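Local coordinates for protein lipoxygenase (PDB 5EK8) that probably oxygenates polyunsaturated fatty acids at a non-heme iron centre with molecular oxygen, as a 9R-lipoxygenase, at residues A[18-22]-A[195-199]; A[7-12]-A[205-210]; A[189-194]-A[623-627]; A[224-228]-A[611-616]; A[388-392]-A[634-638]. All coordinates share one frame; numbering follows the deposited sequence.

Interaction 1. Residues A[18-22]-A[195-199]; sequences LKVID and YASAN
Chi1 rotations of -163° in Asp-22 and -152° in Asn-199 set both polar groups trans to their own backbone nitrogens, which swings the carboxylate of one out to the amide of the other. The setting is helix-helix packing: the C-terminal end of helix 2-21 lies on helix 188-214, and the register, Leu-18 beside Asn-199 and Asp-22 beside Tyr-195, shows that the two segments run in opposite directions. Asn-199 ND2 donates to Asp-22 OD2 over 3.0 Å. The acceptor lies close to the amide plane, but the carboxylate is met on its anti side and somewhat out of its plane, and the two flat groups are turned 61° apart. Because OD1 of the same carboxylate forms a salt bridge with Arg-27, Asp-22, the first residue to leave the helix, uses one oxygen for the following helix 24-36 and the other for helix 188-214.

Beside this polar pair the contact is greasy. Ile-21 offers its CG2 branch to one face of the Tyr-195 ring, a CH-pi contact in which the methyl stands 3.6 Å from the ring centroid and almost straight above it. Ile-30 of helix 24-36 touches both side chains. Leu-18 crosses the tyrosine at about a right angle, with CD2 4.2 Å from Tyr-195 CD1. The side chain of Ala-198 is about 9 Å from that of Ile-668, an iron ligand, although the contact itself is at the surface. The leucine fork straddles this alanine, CD1 and CD2 of Leu-18 each lying 4.0 Å from Ala-198 CB.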
# COMPACT_ATOMS: atom_id res chain seq x y z
N LEU A 18 -2.20 -0.27 -25.02
CA LEU A 18 -1.22 0.67 -24.51
C LEU A 18 -0.86 1.72 -25.55
O LEU A 18 -0.55 2.85 -25.20
CB LEU A 18 0.03 -0.07 -24.04
CG LEU A 18 -0.21 -0.77 -22.69
CD1 LEU A 18 0.96 -1.66 -22.30
CD2 LEU A 18 -0.49 0.26 -21.60
N LYS A 19 -0.91 1.34 -26.83
CA LYS A 19 -0.69 2.32 -27.90
C LYS A 19 -1.78 3.38 -27.89
O LYS A 19 -1.51 4.57 -28.00
CB LYS A 19 -0.66 1.64 -29.27
CG LYS A 19 0.23 0.41 -29.35
CD LYS A 19 1.68 0.73 -29.10
CE LYS A 19 2.53 -0.52 -29.20
NZ LYS A 19 3.98 -0.22 -29.00
N VAL A 20 -3.03 2.93 -27.75
CA VAL A 20 -4.18 3.83 -27.76
C VAL A 20 -4.17 4.80 -26.57
O VAL A 20 -4.44 6.00 -26.74
CB VAL A 20 -5.50 3.06 -27.75
CG1 VAL A 20 -6.67 4.01 -27.92
CG2 VAL A 20 -5.51 2.02 -28.86
N ILE A 21 -3.87 4.29 -25.38
CA ILE A 21 -3.92 5.13 -24.19
C ILE A 21 -2.74 6.09 -24.12
O ILE A 21 -2.91 7.26 -23.78
CB ILE A 21 -3.96 4.27 -22.91
CG1 ILE A 21 -5.03 3.19 -23.03
CG2 ILE A 21 -4.24 5.13 -21.69
CD1 ILE A 21 -5.17 2.33 -21.81
N ASP A 22 -1.55 5.60 -24.45
CA ASP A 22 -0.36 6.46 -24.43
C ASP A 22 -0.27 7.25 -25.74
O ASP A 22 0.73 7.19 -26.46
CB ASP A 22 0.91 5.62 -24.22
CG ASP A 22 2.10 6.47 -23.78
OD1 ASP A 22 1.89 7.66 -23.46
OD2 ASP A 22 3.23 5.93 -23.73
N TYR A 195 1.16 4.71 -17.85
CA TYR A 195 0.92 4.26 -19.22
C TYR A 195 2.17 4.43 -20.08
O TYR A 195 2.40 3.65 -21.01
CB TYR A 195 -0.27 5.01 -19.82
CG TYR A 195 -1.58 4.60 -19.17
CD1 TYR A 195 -1.92 3.26 -19.04
CD2 TYR A 195 -2.46 5.55 -18.67
CE1 TYR A 195 -3.10 2.87 -18.44
CE2 TYR A 195 -3.66 5.17 -18.07
CZ TYR A 195 -3.97 3.83 -17.96
OH TYR A 195 -5.15 3.44 -17.36
N ALA A 196 2.97 5.44 -19.77
CA ALA A 196 4.22 5.66 -20.49
C ALA A 196 5.20 4.53 -20.22
O ALA A 196 5.72 3.90 -21.16
CB ALA A 196 4.82 6.99 -20.10
N SER A 197 5.46 4.29 -18.94
CA SER A 197 6.36 3.23 -18.50
C SER A 197 5.95 1.89 -19.09
O SER A 197 6.78 1.14 -19.64
CB SER A 197 6.38 3.15 -16.97
OG SER A 197 7.49 2.41 -16.49
N ALA A 198 4.66 1.60 -19.00
CA ALA A 198 4.12 0.37 -19.55
C ALA A 198 4.30 0.32 -21.06
O ALA A 198 4.60 -0.73 -21.61
CB ALA A 198 2.64 0.22 -19.17
N ASN A 199 4.14 1.45 -21.74
CA ASN A 199 4.29 1.47 -23.19
C ASN A 199 5.73 1.20 -23.62
O ASN A 199 5.97 0.60 -24.66
CB ASN A 199 3.81 2.80 -23.77
CG ASN A 199 3.31 2.66 -25.20
OD1 ASN A 199 3.17 1.55 -25.72
ND2 ASN A 199 3.01 3.79 -25.83

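Interaction 2. Residues A[7-12]-A[205-210]; sequences TIFDEI and KAKHTI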
# COMPACT_ATOMS: atom_id res chain seq x y z
N THR A 7 -2.81 -16.78 -25.90
CA THR A 7 -1.71 -16.05 -25.28
C THR A 7 -1.18 -14.99 -26.23
O THR A 7 -1.03 -13.82 -25.86
CB THR A 7 -0.58 -17.01 -24.86
OG1 THR A 7 -0.99 -17.74 -23.70
CG2 THR A 7 0.68 -16.24 -24.53
N ILE A 8 -0.92 -15.40 -27.47
CA ILE A 8 -0.41 -14.48 -28.48
C ILE A 8 -1.36 -13.30 -28.68
O ILE A 8 -0.96 -12.13 -28.55
CB ILE A 8 -0.18 -15.19 -29.82
CG1 ILE A 8 0.96 -16.21 -29.69
CG2 ILE A 8 0.16 -14.18 -30.90
CD1 ILE A 8 1.36 -16.85 -31.00
N PHE A 9 -2.63 -13.60 -28.97
CA PHE A 9 -3.61 -12.55 -29.22
C PHE A 9 -3.76 -11.63 -28.01
O PHE A 9 -4.11 -10.46 -28.15
CB PHE A 9 -4.98 -13.14 -29.59
CG PHE A 9 -5.04 -13.70 -30.98
CD1 PHE A 9 -4.82 -12.89 -32.08
CD2 PHE A 9 -5.34 -15.03 -31.20
CE1 PHE A 9 -4.87 -13.40 -33.36
CE2 PHE A 9 -5.40 -15.56 -32.48
CZ PHE A 9 -5.16 -14.74 -33.57
N ASP A 10 -3.51 -12.17 -26.82
CA ASP A 10 -3.66 -11.39 -25.60
C ASP A 10 -2.50 -10.42 -25.44
O ASP A 10 -2.71 -9.26 -25.09
CB ASP A 10 -3.75 -12.30 -24.37
CG ASP A 10 -5.13 -12.92 -24.18
OD1 ASP A 10 -6.10 -12.42 -24.80
OD2 ASP A 10 -5.23 -13.89 -23.40
N GLU A 11 -1.29 -10.89 -25.69
CA GLU A 11 -0.11 -10.02 -25.66
C GLU A 11 -0.26 -8.90 -26.69
O GLU A 11 -0.02 -7.72 -26.38
CB GLU A 11 1.16 -10.82 -25.93
CG GLU A 11 1.51 -11.81 -24.84
CD GLU A 11 1.78 -11.13 -23.51
OE1 GLU A 11 2.54 -10.14 -23.50
OE2 GLU A 11 1.23 -11.58 -22.48
N ILE A 12 -0.66 -9.28 -27.90
CA ILE A 12 -0.93 -8.31 -28.95
C ILE A 12 -1.96 -7.27 -28.51
O ILE A 12 -1.72 -6.06 -28.61
CB ILE A 12 -1.43 -9.01 -30.22
CG1 ILE A 12 -0.30 -9.84 -30.83
CG2 ILE A 12 -1.99 -7.99 -31.21
CD1 ILE A 12 -0.76 -10.82 -31.87
N LYS A 205 8.22 -7.66 -22.93
CA LYS A 205 7.57 -8.80 -22.29
C LYS A 205 6.72 -9.56 -23.30
O LYS A 205 6.67 -10.78 -23.30
CB LYS A 205 6.73 -8.33 -21.11
CG LYS A 205 6.34 -9.42 -20.12
CD LYS A 205 4.98 -10.02 -20.43
CE LYS A 205 3.85 -9.03 -20.19
NZ LYS A 205 2.53 -9.58 -20.63
N ALA A 206 6.05 -8.81 -24.17
CA ALA A 206 5.22 -9.39 -25.22
C ALA A 206 6.07 -10.19 -26.19
O ALA A 206 5.74 -11.34 -26.51
CB ALA A 206 4.46 -8.30 -25.95
N LYS A 207 7.17 -9.60 -26.64
CA LYS A 207 8.12 -10.28 -27.51
C LYS A 207 8.55 -11.62 -26.90
O LYS A 207 8.51 -12.66 -27.56
CB LYS A 207 9.35 -9.41 -27.75
CG LYS A 207 10.33 -10.00 -28.76
CD LYS A 207 11.75 -9.48 -28.54
CE LYS A 207 12.75 -10.22 -29.42
NZ LYS A 207 14.15 -10.07 -28.94
N HIS A 208 8.93 -11.58 -25.63
CA HIS A 208 9.41 -12.78 -24.95
C HIS A 208 8.32 -13.83 -24.84
O HIS A 208 8.56 -15.01 -25.09
CB HIS A 208 9.93 -12.42 -23.57
CG HIS A 208 11.13 -11.52 -23.60
ND1 HIS A 208 11.52 -10.76 -22.52
CD2 HIS A 208 12.03 -11.27 -24.58
CE1 HIS A 208 12.60 -10.07 -22.83
NE2 HIS A 208 12.93 -10.36 -24.08
N THR A 209 7.12 -13.39 -24.46
CA THR A 209 5.99 -14.29 -24.28
C THR A 209 5.64 -15.00 -25.58
O THR A 209 5.46 -16.22 -25.59
CB THR A 209 4.75 -13.54 -23.77
OG1 THR A 209 5.03 -12.95 -22.49
CG2 THR A 209 3.59 -14.51 -23.61
N ILE A 210 5.57 -14.24 -26.66
CA ILE A 210 5.26 -14.80 -27.97
C ILE A 210 6.37 -15.75 -28.40
O ILE A 210 6.11 -16.79 -28.99
CB ILE A 210 5.06 -13.70 -29.04
CG1 ILE A 210 3.92 -12.77 -28.63
CG2 ILE A 210 4.74 -14.31 -30.40
CD1 ILE A 210 3.51 -11.80 -29.71
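The carboxylate of Glu-11 has Thr-209 over one face, with Thr-209 CB 3.8 Å from Glu-11 CD, while Lys-205 and Ala-206 approach its oxygens. Lys-205 NZ uses the syn lone pair of Glu-11 OE1 at 2.9 Å and has a second, weak bond to OE2 of the same group. Ala-206 CB flanks the first oxygen, 3.6 Å from Glu-11 OE1. A lysine chain bent at chi2 and chi3 curls its ammonium round to this spot, crossing the glutamate at about a right angle.

A knob-into-hole contact joins two antiparallel helices here: segments 7-12 and 205-210 run at 171° with their axes 9.6 Å apart, and the side chain of Glu-11 sits among Lys-205, Ala-206, Thr-209 and Ile-210. Thr-209 turns its hydroxyl back to its own helix, where OG1 donates to Lys-205 O. Its methyl is thereby left facing helix 2-21, with Thr-209 CG2 3.5 Å from Thr-7 CG2. Further along, Ile-210 meets two isoleucines through different branches, its CG2 near Ile-8 CD1 and its CD1 near Ile-12 CG1. The aliphatic part of Lys-205 also packs on Thr-612 and Tyr-616 of helix 608-623.

Interaction 3. Residues A[189-194]-A[623-627]; sequences GRKFQA and GIKYG
Ile-624, just beyond helix 608-623, reaches helix 188-214 with both of its branches. Its CD1 lies 3.6 Å from Ala-194 CA, while Ile-624 CG2 sits over one face of the Arg-190 guanidinium, displaced toward the rim. Next in sequence, Lys-625, whose side chain leaves the backbone away from the helix, presents its N-H. Lys-625 N donates to Gln-193 OE1 over 3.1 Å, with a C=O...donor angle of 164° that puts the donor nearly in line with the side-chain carbonyl. The glutamine gets there because its chain is extended beyond CG.

Tyr-626 then folds back with CG trans to the backbone nitrogen (chi1 -177°), laying its ring on the first turn of the helix. Arg-190 N stands 3.4 Å above the plane of the Tyr-626 ring, over its centre, and Gly-189, with no side chain, lets Tyr-626 CE1 come within 3.6 Å of Gly-189 CA. The Gln-193 amide meets the ring at an edge, its plane 86° from that of the tyrosine.

Residues of both segments bond the C-terminal tail: Arg-190 NH1 to Asn-667 O, and Asn-667 ND2 to Tyr-626 O. The side chain of Ile-624 is about 4 Å from that of the iron ligand Ile-668. The mixture of apolar cover and directed bonds is consistent with a second shell that helps position the C-terminal ligand of a lipoxygenase iron.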
# COMPACT_ATOMS: atom_id res chain seq x y z
N GLY A 189 -1.19 12.80 -13.74
CA GLY A 189 0.24 12.60 -13.85
C GLY A 189 0.63 11.16 -13.57
O GLY A 189 1.34 10.54 -14.36
N ARG A 190 0.17 10.65 -12.43
CA ARG A 190 0.39 9.26 -12.03
C ARG A 190 -0.06 8.29 -13.13
O ARG A 190 0.66 7.35 -13.49
CB ARG A 190 -0.35 8.99 -10.71
CG ARG A 190 -0.59 7.53 -10.36
CD ARG A 190 0.70 6.75 -10.22
NE ARG A 190 0.45 5.34 -9.93
CZ ARG A 190 -0.11 4.48 -10.78
NH1 ARG A 190 -0.30 3.22 -10.43
NH2 ARG A 190 -0.50 4.89 -11.99
N LYS A 191 -1.24 8.55 -13.69
CA LYS A 191 -1.77 7.78 -14.81
C LYS A 191 -0.84 7.83 -16.03
O LYS A 191 -0.49 6.80 -16.60
CB LYS A 191 -3.15 8.30 -15.21
CG LYS A 191 -4.24 8.06 -14.18
CD LYS A 191 -5.62 8.12 -14.83
CE LYS A 191 -6.74 7.80 -13.83
NZ LYS A 191 -8.08 7.72 -14.51
N PHE A 192 -0.44 9.04 -16.42
CA PHE A 192 0.41 9.25 -17.58
C PHE A 192 1.75 8.54 -17.45
O PHE A 192 2.21 7.87 -18.38
CB PHE A 192 0.63 10.74 -17.82
CG PHE A 192 -0.57 11.45 -18.37
CD1 PHE A 192 -1.62 10.74 -18.91
CD2 PHE A 192 -0.64 12.83 -18.34
CE1 PHE A 192 -2.73 11.40 -19.42
CE2 PHE A 192 -1.74 13.50 -18.85
CZ PHE A 192 -2.79 12.78 -19.39
N GLN A 193 2.38 8.68 -16.29
CA GLN A 193 3.64 7.99 -16.01
C GLN A 193 3.44 6.48 -16.11
O GLN A 193 4.27 5.77 -16.70
CB GLN A 193 4.17 8.35 -14.63
CG GLN A 193 4.73 9.75 -14.52
CD GLN A 193 5.77 9.87 -13.44
OE1 GLN A 193 6.24 8.86 -12.90
NE2 GLN A 193 6.15 11.10 -13.10
N ALA A 194 2.34 5.99 -15.55
CA ALA A 194 2.06 4.56 -15.61
C ALA A 194 2.00 4.07 -17.05
O ALA A 194 2.72 3.13 -17.43
CB ALA A 194 0.76 4.24 -14.89
N GLY A 623 9.57 1.85 -11.82
CA GLY A 623 9.73 2.84 -12.88
C GLY A 623 8.69 3.95 -12.86
O GLY A 623 8.92 5.04 -13.37
N ILE A 624 7.53 3.66 -12.27
CA ILE A 624 6.48 4.65 -12.09
C ILE A 624 6.67 5.38 -10.77
O ILE A 624 6.51 4.79 -9.70
CB ILE A 624 5.08 4.01 -12.13
CG1 ILE A 624 4.87 3.24 -13.43
CG2 ILE A 624 4.00 5.07 -11.97
CD1 ILE A 624 3.69 2.30 -13.40
N LYS A 625 7.02 6.67 -10.84
CA LYS A 625 7.40 7.40 -9.64
C LYS A 625 6.74 8.77 -9.53
O LYS A 625 7.41 9.79 -9.63
CB LYS A 625 8.93 7.54 -9.58
CG LYS A 625 9.48 7.79 -8.19
CD LYS A 625 10.95 7.40 -8.12
CE LYS A 625 11.43 7.34 -6.67
NZ LYS A 625 12.77 6.71 -6.58
N TYR A 626 5.43 8.78 -9.33
CA TYR A 626 4.68 10.02 -9.13
C TYR A 626 4.19 10.13 -7.69
O TYR A 626 3.60 9.19 -7.15
CB TYR A 626 3.51 10.09 -10.12
CG TYR A 626 2.70 11.37 -10.07
CD1 TYR A 626 2.89 12.37 -11.00
CD2 TYR A 626 1.72 11.56 -9.09
CE1 TYR A 626 2.15 13.53 -10.97
CE2 TYR A 626 0.98 12.72 -9.05
CZ TYR A 626 1.20 13.71 -9.99
OH TYR A 626 0.46 14.87 -9.96
N GLY A 627 4.41 11.29 -7.08
CA GLY A 627 3.99 11.51 -5.71
C GLY A 627 5.15 11.44 -4.72
O GLY A 627 5.35 10.42 -4.06

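Interaction 4. Residues A[224-228]-A[611-616]; sequences IQADY and ATNQVY
Tyr-228 points its ring at helix 608-623, so that Val-615 lies over a face and Thr-612 at an edge. The contact is a buried helix-helix junction of the lipoxygenase fold, in which the C-terminal end of helix 221-227, with Tyr-228 just beyond it, rests on helix 608-623. Val-615 crosses the ring obliquely. Its CG1 makes a CH-pi contact 4.0 Å from the Tyr-228 centroid, 29° off the normal, leaning to the CB end of the ring.

At the phenol end Thr-612 comes in at about a right angle, its OG1 near the ring plane, and Tyr-228 OH and Thr-612 OG1 share a hydrogen bond of 2.7 Å. The threonine hydroxyl is trans to its backbone nitrogen (chi1 180°), which turns it to the tyrosine. His-208 ND1, on helix 188-214, probably bonds this hydroxyl too, giving the buried Thr-612 OG1 two partners, and the His-208 ring meets that of Tyr-228. Tyr-616 touches the phenol end with its CB, 3.4 Å from Tyr-228 OH, while its own hydroxyl goes to Thr-202.

Ile-224, one turn earlier, crosses Thr-612 at about a right angle. Its CG2 branch lies 3.7 Å from Thr-612 CA, and Ile-224 CD1 meets Ala-611 CB at 4.0 Å.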
# COMPACT_ATOMS: atom_id res chain seq x y z
N ILE A 224 16.60 -12.38 -22.47
CA ILE A 224 15.59 -11.69 -21.68
C ILE A 224 16.24 -10.57 -20.87
O ILE A 224 15.74 -9.45 -20.83
CB ILE A 224 14.85 -12.64 -20.72
CG1 ILE A 224 14.03 -13.66 -21.51
CG2 ILE A 224 13.93 -11.87 -19.79
CD1 ILE A 224 13.36 -14.69 -20.64
N GLN A 225 17.36 -10.89 -20.23
CA GLN A 225 18.05 -9.91 -19.41
C GLN A 225 18.54 -8.74 -20.27
O GLN A 225 18.35 -7.58 -19.91
CB GLN A 225 19.22 -10.54 -18.67
CG GLN A 225 19.73 -9.69 -17.53
CD GLN A 225 18.79 -9.68 -16.34
OE1 GLN A 225 18.76 -10.62 -15.54
NE2 GLN A 225 18.01 -8.61 -16.22
N ALA A 226 19.17 -9.06 -21.39
CA ALA A 226 19.68 -8.05 -22.32
C ALA A 226 18.58 -7.12 -22.82
O ALA A 226 18.78 -5.90 -22.91
CB ALA A 226 20.37 -8.71 -23.50
N ASP A 227 17.42 -7.69 -23.14
CA ASP A 227 16.34 -6.92 -23.75
C ASP A 227 15.69 -5.92 -22.79
O ASP A 227 15.03 -4.98 -23.22
CB ASP A 227 15.28 -7.86 -24.33
CG ASP A 227 15.71 -8.48 -25.65
OD1 ASP A 227 16.79 -8.10 -26.16
OD2 ASP A 227 14.97 -9.33 -26.19
N TYR A 228 15.88 -6.13 -21.49
CA TYR A 228 15.48 -5.13 -20.49
C TYR A 228 16.69 -4.31 -20.08
O TYR A 228 17.82 -4.77 -20.20
CB TYR A 228 14.85 -5.79 -19.26
CG TYR A 228 13.50 -6.42 -19.48
CD1 TYR A 228 12.35 -5.65 -19.54
CD2 TYR A 228 13.37 -7.80 -19.58
CE1 TYR A 228 11.10 -6.23 -19.73
CE2 TYR A 228 12.13 -8.39 -19.77
CZ TYR A 228 11.00 -7.61 -19.84
OH TYR A 228 9.77 -8.20 -20.02
N ALA A 611 10.55 -15.47 -16.00
CA ALA A 611 11.70 -14.58 -15.93
C ALA A 611 11.38 -13.19 -16.48
O ALA A 611 11.57 -12.15 -15.82
CB ALA A 611 12.87 -15.18 -16.69
N THR A 612 10.87 -13.19 -17.71
CA THR A 612 10.53 -11.93 -18.35
C THR A 612 9.46 -11.20 -17.56
O THR A 612 9.54 -9.99 -17.40
CB THR A 612 10.07 -12.13 -19.82
OG1 THR A 612 9.74 -10.86 -20.39
CG2 THR A 612 8.86 -13.05 -19.91
N ASN A 613 8.48 -11.93 -17.02
CA ASN A 613 7.45 -11.28 -16.22
C ASN A 613 8.02 -10.70 -14.93
O ASN A 613 7.61 -9.62 -14.49
CB ASN A 613 6.31 -12.24 -15.92
CG ASN A 613 5.35 -12.38 -17.09
OD1 ASN A 613 4.41 -11.60 -17.23
ND2 ASN A 613 5.61 -13.35 -17.96
N GLN A 614 8.97 -11.41 -14.32
CA GLN A 614 9.67 -10.92 -13.14
C GLN A 614 10.30 -9.56 -13.40
O GLN A 614 9.95 -8.55 -12.76
CB GLN A 614 10.76 -11.91 -12.70
CG GLN A 614 11.66 -11.39 -11.58
CD GLN A 614 12.80 -12.35 -11.25
OE1 GLN A 614 12.75 -13.54 -11.59
NE2 GLN A 614 13.84 -11.84 -10.60
N VAL A 615 11.21 -9.53 -14.38
CA VAL A 615 11.92 -8.30 -14.69
C VAL A 615 10.96 -7.18 -15.12
O VAL A 615 11.09 -6.03 -14.69
CB VAL A 615 12.97 -8.52 -15.80
CG1 VAL A 615 13.79 -7.25 -16.02
CG2 VAL A 615 13.87 -9.69 -15.43
N TYR A 616 9.97 -7.55 -15.93
CA TYR A 616 8.97 -6.60 -16.39
C TYR A 616 8.25 -5.92 -15.24
O TYR A 616 8.23 -4.69 -15.15
CB TYR A 616 7.94 -7.30 -17.29
CG TYR A 616 6.76 -6.44 -17.67
CD1 TYR A 616 6.89 -5.43 -18.60
CD2 TYR A 616 5.51 -6.65 -17.09
CE1 TYR A 616 5.81 -4.64 -18.95
CE2 TYR A 616 4.42 -5.88 -17.44
CZ TYR A 616 4.58 -4.87 -18.37
OH TYR A 616 3.51 -4.08 -18.72

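Interaction 5. Residues A[388-392]-A[634-638]; sequences TPHLK and DDDVP
A single ammonium group, that of Lys-392, serves two carboxylates of the facing loop while it donates a hydrogen bond back to its own segment. Lys-392 NZ lies 3.5 Å from Asp-636 OD1 in a salt bridge, and 3.6 Å from Asp-634 OD1 in a long one, so the attraction to the loop is mainly electrostatic. The same nitrogen donates to Pro-389 O at 3.1 Å, in the carbonyl plane and on a lone pair.

The lysine's shape explains this. Its CG sits between the backbone nitrogen and the carbonyl carbon (chi1 55°), and further bends at chi2 and chi4 (62°) fold the chain back over the end of the helix. Asp-636 reaches it from the opposite direction, whereas Asp-634 comes in at a slant. Asp-634 is held from behind, since its OD2 bonds Tyr-626 OH and Ser-187 OG. A positive charge here would probably also be favoured by the carbonyls at the C-terminal end of helix 383-391.

Alongside the charges, Pro-389 packs on the loop, its CB 3.6 Å from Asp-636 CG. Pro-389 CG lies 4.3 Å from CD of Pro-638, the residue at the N-cap position of helix 639-647. The arrangement is a salt-bridge network centred on one lysine, joining the end of helix 383-391, in the lipoxygenase family region, to the loop that leads into helix 639-647.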
# COMPACT_ATOMS: atom_id res chain seq x y z
N THR A 388 -4.93 12.41 4.82
CA THR A 388 -5.40 12.11 3.46
C THR A 388 -4.33 12.06 2.35
O THR A 388 -4.37 11.15 1.52
CB THR A 388 -6.50 13.11 3.03
OG1 THR A 388 -6.18 14.42 3.51
CG2 THR A 388 -7.85 12.70 3.59
N PRO A 389 -3.38 13.02 2.32
CA PRO A 389 -2.41 12.96 1.21
C PRO A 389 -1.53 11.71 1.21
O PRO A 389 -0.99 11.35 0.17
CB PRO A 389 -1.56 14.22 1.41
CG PRO A 389 -1.71 14.55 2.84
CD PRO A 389 -3.12 14.19 3.18
N HIS A 390 -1.39 11.07 2.36
CA HIS A 390 -0.57 9.87 2.47
C HIS A 390 -1.40 8.60 2.26
O HIS A 390 -0.87 7.55 1.92
CB HIS A 390 0.13 9.82 3.82
CG HIS A 390 0.88 11.07 4.15
ND1 HIS A 390 2.01 11.47 3.47
CD2 HIS A 390 0.66 12.03 5.09
CE1 HIS A 390 2.45 12.61 3.97
NE2 HIS A 390 1.65 12.97 4.96
N LEU A 391 -2.71 8.71 2.47
CA LEU A 391 -3.60 7.56 2.36
C LEU A 391 -4.38 7.55 1.06
O LEU A 391 -5.06 6.58 0.74
CB LEU A 391 -4.56 7.52 3.55
CG LEU A 391 -3.95 7.08 4.88
CD1 LEU A 391 -4.89 7.36 6.03
CD2 LEU A 391 -3.60 5.60 4.84
N LYS A 392 -4.27 8.62 0.28
CA LYS A 392 -4.99 8.70 -0.97
C LYS A 392 -4.45 7.71 -2.00
O LYS A 392 -3.29 7.29 -1.92
CB LYS A 392 -4.96 10.13 -1.54
CG LYS A 392 -3.58 10.73 -1.73
CD LYS A 392 -3.51 11.48 -3.06
CE LYS A 392 -2.53 12.66 -3.04
NZ LYS A 392 -1.11 12.28 -2.79
N ASP A 634 1.15 17.37 -6.00
CA ASP A 634 -0.30 17.51 -5.81
C ASP A 634 -0.67 18.68 -4.90
O ASP A 634 -1.85 18.94 -4.68
CB ASP A 634 -0.89 16.21 -5.26
CG ASP A 634 -1.08 15.14 -6.34
OD1 ASP A 634 -0.95 13.93 -6.02
OD2 ASP A 634 -1.35 15.50 -7.51
N ASP A 635 0.35 19.37 -4.38
CA ASP A 635 0.17 20.53 -3.51
C ASP A 635 -0.81 20.27 -2.37
O ASP A 635 -1.72 21.05 -2.11
CB ASP A 635 -0.31 21.74 -4.33
CG ASP A 635 0.67 22.15 -5.42
OD1 ASP A 635 1.79 22.62 -5.08
OD2 ASP A 635 0.33 22.01 -6.62
N ASP A 636 -0.60 19.15 -1.67
CA ASP A 636 -1.49 18.76 -0.59
C ASP A 636 -0.71 18.31 0.63
O ASP A 636 -1.29 18.04 1.68
CB ASP A 636 -2.42 17.65 -1.05
CG ASP A 636 -1.68 16.40 -1.43
OD1 ASP A 636 -2.32 15.33 -1.52
OD2 ASP A 636 -0.45 16.47 -1.64
N VAL A 637 0.61 18.22 0.48
CA VAL A 637 1.49 17.88 1.59
C VAL A 637 1.71 19.11 2.46
O VAL A 637 2.30 20.10 2.01
CB VAL A 637 2.85 17.35 1.11
CG1 VAL A 637 3.76 17.06 2.28
CG2 VAL A 637 2.67 16.11 0.26
N PRO A 638 1.21 19.06 3.71
CA PRO A 638 1.34 20.16 4.68
C PRO A 638 2.78 20.66 4.78
O PRO A 638 3.70 19.86 4.92
CB PRO A 638 0.87 19.53 5.99
CG PRO A 638 -0.08 18.47 5.56
CD PRO A 638 0.48 17.92 4.29

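Helix 188-214 is shared by three of the five contacts. Interaction 3 uses its start, interaction 1 the turns that follow and interaction 2 its later turns. The centres of interactions 1 and 3 are 12 Å apart, and those of interactions 1 and 2 are 16 Å apart. Interactions 1 and 2 also share helix 2-21, interaction 1 being nested within the loop closed by interaction 2. Interaction 4 adjoins interaction 2 through His-208 and Lys-207, and its helix 608-623 leads into the loop of interaction 3. Interaction 5 lies farthest from interaction 2, their centres about 38 Å apart, but touches interaction 3 where Tyr-626 meets Asp-634. The set thus ties the N-terminal helix, through helix 188-214, to the chain leading to the C-terminal iron ligand.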